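Local coordinates for acyltransferase (Streptococcus pneumoniae, PDB 5UG1), which serves as the C-terminal catalytic domain of peptidoglycan O-acetyltransferase A (OatA), an enzyme that adds O-acetyl groups to the cell wall of the pneumococcus, at residues 121-126 / 165-170; 14-19 / 143-148; 40-45 / 74-79; 5-10 / 27-32. One frame throughout, in Å; residues are numbered along the deposited sequence.

Contact 1: 121-126 / 165-170. With NA (sodium ion), chain C.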
loop_
_atom_site.group_PDB
_atom_site.type_symbol
_atom_site.label_atom_id
_atom_site.label_comp_id
_atom_site.label_asym_id
_atom_site.label_seq_id
_atom_site.Cartn_x
_atom_site.Cartn_y
_atom_site.Cartn_z
ATOM N N TYR A 121 2.954 -9.010 12.895
ATOM C CA TYR A 121 3.437 -7.643 12.764
ATOM C C TYR A 121 3.072 -7.015 11.420
ATOM O O TYR A 121 3.714 -6.035 11.009
ATOM C CB TYR A 121 4.948 -7.596 12.983
ATOM C CG TYR A 121 5.698 -8.639 12.215
ATOM C CD1 TYR A 121 6.102 -8.417 10.914
ATOM C CD2 TYR A 121 6.003 -9.860 12.798
ATOM C CE1 TYR A 121 6.785 -9.385 10.214
ATOM C CE2 TYR A 121 6.672 -10.837 12.105
ATOM C CZ TYR A 121 7.076 -10.598 10.826
ATOM O OH TYR A 121 7.755 -11.588 10.146
ATOM N N ILE A 122 2.049 -7.551 10.741
ATOM C CA ILE A 122 1.578 -7.054 9.452
ATOM C C ILE A 122 0.069 -6.826 9.509
ATOM O O ILE A 122 -0.667 -7.631 10.084
ATOM C CB ILE A 122 1.935 -8.031 8.313
ATOM C CG1 ILE A 122 3.457 -8.162 8.182
ATOM C CG2 ILE A 122 1.291 -7.603 6.998
ATOM C CD1 ILE A 122 3.894 -8.847 6.914
ATOM N N THR A 123 -0.387 -5.743 8.885
ATOM C CA THR A 123 -1.785 -5.338 8.854
ATOM C C THR A 123 -2.180 -5.022 7.416
ATOM O O THR A 123 -1.403 -4.410 6.676
ATOM C CB THR A 123 -2.014 -4.084 9.748
ATOM O OG1 THR A 123 -1.638 -4.366 11.108
ATOM C CG2 THR A 123 -3.467 -3.619 9.681
ATOM N N ILE A 124 -3.406 -5.419 7.020
ATOM C CA ILE A 124 -3.888 -5.177 5.661
ATOM C C ILE A 124 -4.541 -3.802 5.588
ATOM O O ILE A 124 -5.177 -3.347 6.544
ATOM C CB ILE A 124 -4.866 -6.281 5.211
ATOM C CG1 ILE A 124 -4.914 -6.373 3.675
ATOM C CG2 ILE A 124 -6.271 -6.039 5.778
ATOM C CD1 ILE A 124 -3.593 -6.808 3.058
ATOM N N ALA A 125 -4.346 -3.128 4.456
ATOM C CA ALA A 125 -5.112 -1.950 4.053
ATOM C C ALA A 125 -5.738 -2.304 2.707
ATOM O O ALA A 125 -5.080 -2.190 1.665
ATOM C CB ALA A 125 -4.228 -0.708 3.965
ATOM N N ASP A 126 -7.006 -2.738 2.722
ATOM C CA ASP A 126 -7.591 -3.453 1.580
ATOM C C ASP A 126 -8.238 -2.476 0.595
ATOM O O ASP A 126 -9.461 -2.417 0.411
ATOM C CB ASP A 126 -8.583 -4.501 2.058
ATOM C CG ASP A 126 -8.733 -5.644 1.070
ATOM O OD1 ASP A 126 -8.362 -5.464 -0.113
ATOM O OD2 ASP A 126 -9.211 -6.729 1.479
ATOM N N ALA A 165 -5.270 5.030 6.839
ATOM C CA ALA A 165 -5.426 5.512 8.209
ATOM C C ALA A 165 -6.101 4.462 9.084
ATOM O O ALA A 165 -5.687 4.233 10.229
ATOM C CB ALA A 165 -6.229 6.814 8.234
ATOM N N THR A 166 -7.129 3.797 8.559
ATOM C CA THR A 166 -7.821 2.788 9.355
ATOM C C THR A 166 -6.910 1.608 9.670
ATOM O O THR A 166 -6.947 1.078 10.780
ATOM C CB THR A 166 -9.082 2.335 8.630
ATOM O OG1 THR A 166 -9.994 3.435 8.572
ATOM C CG2 THR A 166 -9.749 1.189 9.371
ATOM N N ALA A 167 -6.077 1.189 8.711
ATOM C CA ALA A 167 -5.103 0.131 8.977
ATOM C C ALA A 167 -4.078 0.558 10.031
ATOM O O ALA A 167 -3.718 -0.231 10.910
ATOM C CB ALA A 167 -4.400 -0.267 7.681
ATOM N N LEU A 168 -3.584 1.797 9.952
ATOM C CA LEU A 168 -2.656 2.276 10.971
ATOM C C LEU A 168 -3.298 2.266 12.350
ATOM O O LEU A 168 -2.659 1.887 13.337
ATOM C CB LEU A 168 -2.170 3.681 10.625
ATOM C CG LEU A 168 -1.193 3.747 9.457
ATOM C CD1 LEU A 168 -1.210 5.113 8.822
ATOM C CD2 LEU A 168 0.193 3.438 9.955
ATOM N N GLN A 169 -4.561 2.679 12.444
ATOM C CA GLN A 169 -5.237 2.614 13.737
ATOM C C GLN A 169 -5.363 1.173 14.203
ATOM O O GLN A 169 -5.140 0.874 15.379
ATOM C CB GLN A 169 -6.612 3.277 13.660
ATOM C CG GLN A 169 -6.551 4.765 13.426
ATOM C CD GLN A 169 -7.884 5.443 13.671
ATOM O OE1 GLN A 169 -8.801 5.358 12.846
ATOM N NE2 GLN A 169 -8.003 6.116 14.815
ATOM N N THR A 170 -5.713 0.265 13.285
ATOM C CA THR A 170 -5.759 -1.158 13.611
ATOM C C THR A 170 -4.411 -1.651 14.119
ATOM O O THR A 170 -4.344 -2.398 15.104
ATOM C CB THR A 170 -6.179 -1.963 12.378
ATOM O OG1 THR A 170 -7.502 -1.588 11.969
ATOM C CG2 THR A 170 -6.125 -3.463 12.667
HETATM NA NA NA C . -1.412 -9.691 10.937
HETATM O O HOH W 1 -3.643 -8.933 10.672
HETATM O O HOH W 2 -1.882 -11.747 12.060
#
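Helix-on-sheet packing joins strand 122-125, the outermost strand at one edge of the parallel sheet, to the C-terminal part of helix 150-171. The two segments run nearly antiparallel, at 155°, with their axes approaching to 7.6 Å. At the closest point stands A167, whose single methyl points at the strand. Its CB lies 3.4 Å from the carbonyl oxygen I124 O and 3.7 Å from A125 CB, so it touches backbone and side chain at once. One turn on, T170 meets T123 obliquely, methyl to methyl, with T170 CG2 4.0 Å from T123 CG2. In T123, OG1 lies beside the backbone N (chi1 -59°) and hydrogen-bonds with H86 NE2 of the adjacent strand; CG2 is left anti to that N and turned to the helix, 3.6 Å from A167 O. No hydrogen bond links the two segments; methyls meet one another and backbone carbonyl oxygens. At the start of the strand, I122 O binds the sodium ion at 2.4 Å, together with two waters and the carbonyl oxygens of A116 and T119, at and just past the end of helix 102-118. At the other end D126 takes the N-cap position of helix 127-132 and forms a salt bridge with R113. The helix forms part of one outer layer of an alpha/beta/alpha sandwich, consistent with the atypical alpha/beta hydrolase fold, as in SGNH-type enzymes.

Contact 2: 14-19 / 143-148. With 03S (methanesulfonic acid), chain B.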
loop_
_atom_site.group_PDB
_atom_site.type_symbol
_atom_site.label_atom_id
_atom_site.label_comp_id
_atom_site.label_asym_id
_atom_site.label_seq_id
_atom_site.Cartn_x
_atom_site.Cartn_y
_atom_site.Cartn_z
ATOM N N ALA A 14 -0.832 5.664 -5.050
ATOM C CA ALA A 14 -0.522 6.385 -3.844
ATOM C C ALA A 14 -0.120 7.836 -4.144
ATOM O O ALA A 14 -0.558 8.739 -3.470
ATOM C CB ALA A 14 0.538 5.686 -3.059
ATOM N N LEU A 15 0.668 8.037 -5.191
ATOM C CA LEU A 15 1.095 9.389 -5.524
ATOM C C LEU A 15 -0.100 10.255 -5.901
ATOM O O LEU A 15 -0.141 11.452 -5.588
ATOM C CB LEU A 15 2.116 9.351 -6.654
ATOM C CG LEU A 15 2.665 10.729 -7.027
ATOM C CD1 LEU A 15 3.385 11.366 -5.850
ATOM C CD2 LEU A 15 3.568 10.673 -8.264
ATOM N N ARG A 16 -1.095 9.652 -6.554
ATOM C CA ARG A 16 -2.311 10.379 -6.896
ATOM C C ARG A 16 -3.065 10.825 -5.647
ATOM O O ARG A 16 -3.723 11.869 -5.655
ATOM C CB ARG A 16 -3.183 9.493 -7.789
ATOM C CG ARG A 16 -4.320 10.201 -8.521
ATOM C CD ARG A 16 -5.036 9.202 -9.437
ATOM N NE ARG A 16 -6.204 9.752 -10.120
ATOM C CZ ARG A 16 -6.140 10.507 -11.210
ATOM N NH1 ARG A 16 -4.954 10.806 -11.728
ATOM N NH2 ARG A 16 -7.252 10.957 -11.786
ATOM N N ALA A 17 -2.969 10.059 -4.559
ATOM C CA ALA A 17 -3.619 10.393 -3.300
ATOM C C ALA A 17 -2.699 11.149 -2.344
ATOM O O ALA A 17 -2.974 11.185 -1.139
ATOM C CB ALA A 17 -4.141 9.118 -2.627
ATOM N N ASN A 18 -1.619 11.747 -2.857
ATOM C CA ASN A 18 -0.598 12.360 -2.008
ATOM C C ASN A 18 -1.196 13.376 -1.029
ATOM O O ASN A 18 -0.995 13.287 0.185
ATOM C CB ASN A 18 0.462 13.023 -2.899
ATOM C CG ASN A 18 1.558 13.697 -2.110
ATOM O OD1 ASN A 18 2.099 13.130 -1.159
ATOM N ND2 ASN A 18 1.889 14.923 -2.495
ATOM N N THR A 19 -1.937 14.357 -1.544
ATOM C CA THR A 19 -2.453 15.405 -0.671
ATOM C C THR A 19 -3.418 14.842 0.365
ATOM O O THR A 19 -3.415 15.272 1.526
ATOM C CB THR A 19 -3.138 16.473 -1.507
ATOM O OG1 THR A 19 -2.266 16.846 -2.579
ATOM C CG2 THR A 19 -3.458 17.678 -0.650
ATOM N N GLN A 143 -9.408 2.749 -14.776
ATOM C CA GLN A 143 -9.691 1.679 -13.857
ATOM C C GLN A 143 -8.613 1.437 -12.779
ATOM O O GLN A 143 -8.661 0.449 -12.114
ATOM C CB GLN A 143 -9.942 0.380 -14.593
ATOM C CG GLN A 143 -11.128 0.349 -15.546
ATOM C CD GLN A 143 -12.423 0.807 -14.946
ATOM O OE1 GLN A 143 -13.124 0.063 -14.332
ATOM N NE2 GLN A 143 -12.740 2.023 -15.149
ATOM N N VAL A 144 -7.685 2.365 -12.623
ATOM C CA VAL A 144 -6.586 2.249 -11.691
ATOM C C VAL A 144 -6.301 3.570 -10.972
ATOM O O VAL A 144 -6.056 3.602 -9.792
ATOM C CB VAL A 144 -5.306 1.801 -12.407
ATOM C CG1 VAL A 144 -4.122 1.800 -11.476
ATOM C CG2 VAL A 144 -5.484 0.460 -13.065
ATOM N N HIS A 145 -6.328 4.633 -11.748
ATOM C CA HIS A 145 -6.159 5.973 -11.272
ATOM C C HIS A 145 -7.523 6.581 -11.032
ATOM O O HIS A 145 -8.161 7.022 -11.939
ATOM C CB HIS A 145 -5.332 6.802 -12.249
ATOM C CG HIS A 145 -3.934 6.302 -12.432
ATOM N ND1 HIS A 145 -3.574 5.470 -13.456
ATOM C CD2 HIS A 145 -2.824 6.480 -11.691
ATOM C CE1 HIS A 145 -2.299 5.176 -13.349
ATOM N NE2 HIS A 145 -1.818 5.786 -12.293
ATOM N N PHE A 146 -7.960 6.577 -9.792
ATOM C CA PHE A 146 -9.296 7.012 -9.432
ATOM C C PHE A 146 -9.645 8.438 -9.861
ATOM O O PHE A 146 -8.806 9.283 -9.898
ATOM C CB PHE A 146 -9.487 6.858 -7.922
ATOM C CG PHE A 146 -8.426 7.521 -7.114
ATOM C CD1 PHE A 146 -8.392 8.883 -6.993
ATOM C CD2 PHE A 146 -7.462 6.789 -6.483
ATOM C CE1 PHE A 146 -7.414 9.497 -6.288
ATOM C CE2 PHE A 146 -6.487 7.392 -5.775
ATOM C CZ PHE A 146 -6.457 8.745 -5.656
ATOM N N GLY A 147 -10.911 8.671 -10.176
ATOM C CA GLY A 147 -11.383 10.008 -10.490
ATOM C C GLY A 147 -11.201 10.468 -11.926
ATOM O O GLY A 147 -10.093 10.424 -12.469
ATOM N N SER A 148 -12.291 10.925 -12.547
ATOM C CA SER A 148 -12.254 11.487 -13.890
ATOM C C SER A 148 -12.299 13.005 -13.882
ATOM O O SER A 148 -12.061 13.619 -14.926
ATOM C CB SER A 148 -13.422 10.951 -14.732
ATOM O OG SER A 148 -14.660 11.361 -14.176
HETATM S S10 03S B . 0.802 3.684 -11.316
HETATM O O11 03S B . -0.495 2.978 -11.408
HETATM O O12 03S B . 1.718 2.924 -10.437
HETATM C C13 03S B . 1.471 3.815 -12.832
#
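V144 begins the active-site part of 143-148: its CG1 lies 3.8 Å from O11 of the bound methanesulfonyl group. H145 follows, its imidazole NE2 3.2 Å from the same O11. ND1 is hydrogen-bonded to D142 OD2 and NE2 to S12 OG, an arrangement consistent with a Ser-His-Asp catalytic triad in which D142 orients the histidine. Behind the ring, H145 CB sits over one face of the R16 guanidinium, toward its rim, 3.7 Å from R16 CD. F146 then supplies both halves of the main grip. Its carbonyl oxygen is held side-on by two nitrogens of R16: NE comes in the carbonyl plane on a lone pair (2.7 Å from R16 NE to F146 O, 152° at the hydrogen), whereas NH2 approaches from above that plane. Its ring, in the crowded chi1 position (53°), takes R16 CD over its centre in a CH-pi contact, 4.0 Å from CD to the centroid, and meets A17 CB at its edge. R16 reaches this place by extending straight from CG to NE, with CG anti to the backbone N. G147 has a positive phi (85°), natural to glycine; its O accepts a weak bond from R16 NH2. The loop thus lies against the end of helix 12-16 and A17, the N-cap residue of the next helix, while helix 150-171 packs on both segments, I153 touching R16, A157 touching F146 and Y160 touching A17.

Contact 3: 40-45 / 74-79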
loop_
_atom_site.group_PDB
_atom_site.type_symbol
_atom_site.label_atom_id
_atom_site.label_comp_id
_atom_site.label_asym_id
_atom_site.label_seq_id
_atom_site.Cartn_x
_atom_site.Cartn_y
_atom_site.Cartn_z
ATOM N N THR A 40 10.965 -2.649 -6.345
ATOM C CA THR A 40 11.791 -1.502 -5.980
ATOM C C THR A 40 11.432 -0.976 -4.594
ATOM O O THR A 40 12.300 -0.430 -3.903
ATOM C CB THR A 40 11.689 -0.376 -7.026
ATOM O OG1 THR A 40 10.350 0.116 -7.089
ATOM C CG2 THR A 40 12.099 -0.867 -8.405
ATOM N N ALA A 41 10.175 -1.143 -4.169
ATOM C CA ALA A 41 9.792 -0.778 -2.807
ATOM C C ALA A 41 10.560 -1.595 -1.773
ATOM O O ALA A 41 10.924 -1.080 -0.705
ATOM C CB ALA A 41 8.286 -0.970 -2.624
ATOM N N ASN A 42 10.776 -2.882 -2.063
ATOM C CA ASN A 42 11.626 -3.729 -1.228
ATOM C C ASN A 42 13.022 -3.129 -1.090
ATOM O O ASN A 42 13.582 -3.062 0.009
ATOM C CB ASN A 42 11.700 -5.133 -1.848
ATOM C CG ASN A 42 12.048 -6.222 -0.834
ATOM O OD1 ASN A 42 12.495 -5.931 0.274
ATOM N ND2 ASN A 42 11.840 -7.490 -1.219
ATOM N N GLU A 43 13.602 -2.702 -2.213
ATOM C CA GLU A 43 14.934 -2.104 -2.202
ATOM C C GLU A 43 14.928 -0.760 -1.476
ATOM O O GLU A 43 15.823 -0.486 -0.668
ATOM C CB GLU A 43 15.435 -1.960 -3.638
ATOM C CG GLU A 43 15.576 -3.307 -4.390
ATOM C CD GLU A 43 15.528 -3.136 -5.903
ATOM O OE1 GLU A 43 15.279 -2.000 -6.363
ATOM O OE2 GLU A 43 15.731 -4.131 -6.635
ATOM N N ILE A 44 13.915 0.073 -1.735
ATOM C CA ILE A 44 13.766 1.355 -1.031
ATOM C C ILE A 44 13.639 1.134 0.470
ATOM O O ILE A 44 14.254 1.856 1.274
ATOM C CB ILE A 44 12.554 2.137 -1.578
ATOM C CG1 ILE A 44 12.795 2.558 -3.033
ATOM C CG2 ILE A 44 12.249 3.372 -0.714
ATOM C CD1 ILE A 44 11.589 3.225 -3.680
ATOM N N MET A 45 12.844 0.127 0.871
ATOM C CA MET A 45 12.651 -0.178 2.289
ATOM C C MET A 45 13.976 -0.454 2.995
ATOM O O MET A 45 14.280 0.148 4.033
ATOM C CB MET A 45 11.719 -1.377 2.448
ATOM C CG MET A 45 11.437 -1.715 3.919
ATOM S SD MET A 45 10.427 -3.184 4.125
ATOM C CE MET A 45 11.548 -4.444 3.487
ATOM N N TRP A 74 5.983 -10.409 -2.748
ATOM C CA TRP A 74 5.391 -10.149 -1.444
ATOM C C TRP A 74 5.980 -11.053 -0.382
ATOM O O TRP A 74 6.133 -10.625 0.767
ATOM C CB TRP A 74 3.868 -10.289 -1.507
ATOM C CG TRP A 74 3.253 -9.156 -2.236
ATOM C CD1 TRP A 74 2.617 -9.199 -3.442
ATOM C CD2 TRP A 74 3.261 -7.777 -1.828
ATOM N NE1 TRP A 74 2.208 -7.930 -3.799
ATOM C CE2 TRP A 74 2.597 -7.045 -2.824
ATOM C CE3 TRP A 74 3.763 -7.102 -0.712
ATOM C CZ2 TRP A 74 2.420 -5.668 -2.739
ATOM C CZ3 TRP A 74 3.574 -5.747 -0.620
ATOM C CH2 TRP A 74 2.915 -5.037 -1.629
ATOM N N ASP A 75 6.316 -12.296 -0.742
ATOM C CA ASP A 75 7.121 -13.128 0.146
ATOM C C ASP A 75 8.407 -12.409 0.533
ATOM O O ASP A 75 8.782 -12.366 1.709
ATOM C CB ASP A 75 7.465 -14.452 -0.527
ATOM C CG ASP A 75 6.332 -15.437 -0.500
ATOM O OD1 ASP A 75 5.307 -15.168 0.173
ATOM O OD2 ASP A 75 6.485 -16.490 -1.152
ATOM N N SER A 76 9.087 -11.824 -0.453
ATOM C CA SER A 76 10.398 -11.241 -0.206
ATOM C C SER A 76 10.307 -9.990 0.662
ATOM O O SER A 76 11.090 -9.823 1.604
ATOM C CB SER A 76 11.087 -10.909 -1.523
ATOM O OG SER A 76 12.360 -10.360 -1.262
ATOM N N ILE A 77 9.390 -9.075 0.340
ATOM C CA ILE A 77 9.361 -7.830 1.095
ATOM C C ILE A 77 8.952 -8.111 2.535
ATOM O O ILE A 77 9.497 -7.527 3.476
ATOM C CB ILE A 77 8.456 -6.791 0.404
ATOM C CG1 ILE A 77 8.833 -5.377 0.854
ATOM C CG2 ILE A 77 6.983 -7.074 0.649
ATOM C CD1 ILE A 77 8.231 -4.305 -0.001
ATOM N N VAL A 78 8.050 -9.069 2.731
ATOM C CA VAL A 78 7.678 -9.460 4.083
ATOM C C VAL A 78 8.866 -10.073 4.797
ATOM O O VAL A 78 9.134 -9.761 5.961
ATOM C CB VAL A 78 6.478 -10.419 4.045
ATOM C CG1 VAL A 78 6.318 -11.118 5.403
ATOM C CG2 VAL A 78 5.218 -9.648 3.633
ATOM N N LYS A 79 9.617 -10.933 4.106
ATOM C CA LYS A 79 10.803 -11.534 4.718
ATOM C C LYS A 79 11.827 -10.471 5.109
ATOM O O LYS A 79 12.495 -10.580 6.143
ATOM C CB LYS A 79 11.427 -12.544 3.747
ATOM C CG LYS A 79 12.813 -13.057 4.143
ATOM C CD LYS A 79 12.749 -14.083 5.260
ATOM C CE LYS A 79 14.139 -14.488 5.734
ATOM N NZ LYS A 79 15.005 -14.967 4.615
#
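Segments 40-45 and 74-79 are helical throughout and run side by side in the same direction, their axes 9° from parallel and 9.6 Å apart at closest approach, with N42 and I77 nearest in register. I77 is the central side chain. Its CG1 is anti to the backbone N (chi1 -158°) and carries CD1 onto the backbone of the other helix, 3.6 Å from N42 N and 4.2 Å from A41 CB. N42 slides past it in the opposite direction, laying the carboxamide carbon CG 3.7 Å from I77 CG1. Both helices cover the same face of the parallel sheet, each following a strand in successive beta-alpha-beta units of the alpha/beta/alpha sandwich; beneath them A41 and M45 rest on I9, and M45 and I77 on M87. The carboxamide of N42 lies along I77, and its ND2 donates a weak, strongly bent hydrogen bond to S76 OG, 2.9 Å from ND2 to OG and 123° at the hydrogen. M45, extended until its bend at chi3, crosses I77 obliquely and brings its terminal methyl CE within 3.9 Å of I77 CG1 and 3.7 Å of I77 O.

Contact 4: 5-10 / 27-32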
loop_
_atom_site.group_PDB
_atom_site.type_symbol
_atom_site.label_atom_id
_atom_site.label_comp_id
_atom_site.label_asym_id
_atom_site.label_seq_id
_atom_site.Cartn_x
_atom_site.Cartn_y
_atom_site.Cartn_z
ATOM N N GLY A 5 6.799 6.557 14.087
ATOM C CA GLY A 5 6.621 7.248 12.829
ATOM C C GLY A 5 6.148 6.325 11.731
ATOM O O GLY A 5 6.198 5.098 11.868
ATOM N N THR A 6 5.706 6.917 10.626
ATOM C CA THR A 6 5.153 6.187 9.497
ATOM C C THR A 6 5.789 6.692 8.211
ATOM O O THR A 6 5.813 7.899 7.961
ATOM C CB THR A 6 3.637 6.351 9.436
ATOM O OG1 THR A 6 3.064 5.952 10.688
ATOM C CG2 THR A 6 3.053 5.505 8.322
ATOM N N MET A 7 6.329 5.770 7.422
ATOM C CA MET A 7 6.772 6.040 6.062
ATOM C C MET A 7 5.956 5.172 5.114
ATOM O O MET A 7 5.850 3.954 5.312
ATOM C CB MET A 7 8.273 5.758 5.881
ATOM C CG MET A 7 8.766 6.022 4.463
ATOM S SD MET A 7 10.523 5.814 4.276
ATOM C CE MET A 7 11.171 7.324 4.998
ATOM N N LEU A 8 5.365 5.800 4.105
ATOM C CA LEU A 8 4.705 5.095 3.016
ATOM C C LEU A 8 5.643 5.081 1.812
ATOM O O LEU A 8 6.173 6.127 1.422
ATOM C CB LEU A 8 3.377 5.767 2.664
ATOM C CG LEU A 8 2.501 5.054 1.631
ATOM C CD1 LEU A 8 1.049 5.304 1.936
ATOM C CD2 LEU A 8 2.835 5.524 0.208
ATOM N N ILE A 9 5.888 3.894 1.265
ATOM C CA ILE A 9 6.646 3.717 0.029
ATOM C C ILE A 9 5.651 3.190 -0.989
ATOM O O ILE A 9 5.160 2.061 -0.849
ATOM C CB ILE A 9 7.810 2.734 0.197
ATOM C CG1 ILE A 9 8.730 3.133 1.350
ATOM C CG2 ILE A 9 8.576 2.557 -1.133
ATOM C CD1 ILE A 9 9.410 1.917 1.992
ATOM N N GLY A 10 5.351 4.000 -1.969
ATOM C CA GLY A 10 4.236 3.737 -2.834
ATOM C C GLY A 10 4.391 4.054 -4.296
ATOM O O GLY A 10 5.350 4.634 -4.710
ATOM N N GLY A 27 2.211 14.508 9.337
ATOM C CA GLY A 27 3.507 14.070 9.818
ATOM C C GLY A 27 3.959 12.722 9.310
ATOM O O GLY A 27 5.083 12.310 9.616
ATOM N N ALA A 28 3.124 12.011 8.553
ATOM C CA ALA A 28 3.604 10.820 7.874
ATOM C C ALA A 28 4.544 11.220 6.742
ATOM O O ALA A 28 4.440 12.308 6.170
ATOM C CB ALA A 28 2.442 9.991 7.333
ATOM N N GLN A 29 5.491 10.342 6.450
ATOM C CA GLN A 29 6.452 10.545 5.377
ATOM C C GLN A 29 5.937 9.785 4.164
ATOM O O GLN A 29 5.999 8.552 4.128
ATOM C CB GLN A 29 7.840 10.050 5.781
ATOM C CG GLN A 29 8.479 10.828 6.915
ATOM C CD GLN A 29 9.822 10.247 7.315
ATOM O OE1 GLN A 29 9.963 9.647 8.378
ATOM N NE2 GLN A 29 10.812 10.422 6.462
ATOM N N ILE A 30 5.411 10.513 3.186
ATOM C CA ILE A 30 4.821 9.908 2.000
ATOM C C ILE A 30 5.908 9.900 0.936
ATOM O O ILE A 30 6.323 10.959 0.453
ATOM C CB ILE A 30 3.566 10.664 1.532
ATOM C CG1 ILE A 30 2.601 10.918 2.698
ATOM C CG2 ILE A 30 2.829 9.885 0.443
ATOM C CD1 ILE A 30 1.978 9.664 3.272
ATOM N N ASN A 31 6.407 8.712 0.601
ATOM C CA ASN A 31 7.441 8.549 -0.418
ATOM C C ASN A 31 6.821 7.706 -1.533
ATOM O O ASN A 31 6.942 6.480 -1.554
ATOM C CB ASN A 31 8.710 7.926 0.202
ATOM C CG ASN A 31 9.761 7.545 -0.832
ATOM O OD1 ASN A 31 9.721 7.973 -1.991
ATOM N ND2 ASN A 31 10.722 6.728 -0.407
ATOM N N ALA A 32 6.134 8.369 -2.461
ATOM C CA ALA A 32 5.428 7.687 -3.539
ATOM C C ALA A 32 5.887 8.253 -4.868
ATOM O O ALA A 32 6.107 9.461 -4.989
ATOM C CB ALA A 32 3.900 7.830 -3.403
#
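M7, I9, Q29 and N31 turn their side chains to one face of the sheet, L8, I30 and A32 to the other, so M7 stands beside Q29, L8 beside I30 and I9 beside N31, with G10 next to A32. On the first face M7 and Q29 cross obliquely. M7 extends anti to the backbone N and bends at chi3 (-77°), which brings its methyl CE 3.4 Å from Q29 NE2 at the end of an extended glutamine chain. N31 has CG anti to the backbone N, and its CB lies only 3.3 Å from L8 O. Helix 38-50 packs on this face, with N48 against M7 and I44 against I9 and N31. The strands between are parallel and in direct register, 11° apart, and they pair through L8, which donates to Q29 O (2.8 Å from L8 N) and accepts from N31 N (2.7 Å from L8 O). Q29 N to T6 O and G10 N to N31 O complete the ladder, the latter donor standing above its carbonyl plane. Here the first two strands of the fold form a beta-alpha-beta crossover through helices 12-16 and 18-24, with 29-32 outermost; beyond G10 the chain continues to D11 and S12 of the methanesulfonyl pocket, the Gly-Asp-Ser sequence of SGNH enzymes. On the second face L8 is the shared apolar neighbour: its CB is 4.2 Å from I30 CD1 and its CD2 4.4 Å from A32 CB. A32 CB also lies 3.7 Å from G10 O, beside a glycine with no side chain, while L21 of helix 18-24 covers both L8 and I30.

How the contacts relate
Contact 4 closes first along the chain, then contact 3, then contact 1; contact 2 pairs the first helices with a loop near the end, enclosing contact 3. Contacts 1 and 4 mark the two edges of the same five-stranded sheet, centres about 14 Å apart, and touch through L168 and T6. Contact 3 lies on one face of that sheet, where I44 and A41 meet I9 of contact 4 and V78 meets I122 of contact 1. The centres of contacts 2 and 3 are about 23 Å apart, across the middle of the chain. A14 packs on L8 and A32. The probable triad thus joins S12, just past strand 6-10, to D142 and H145 from the loop before the last helix.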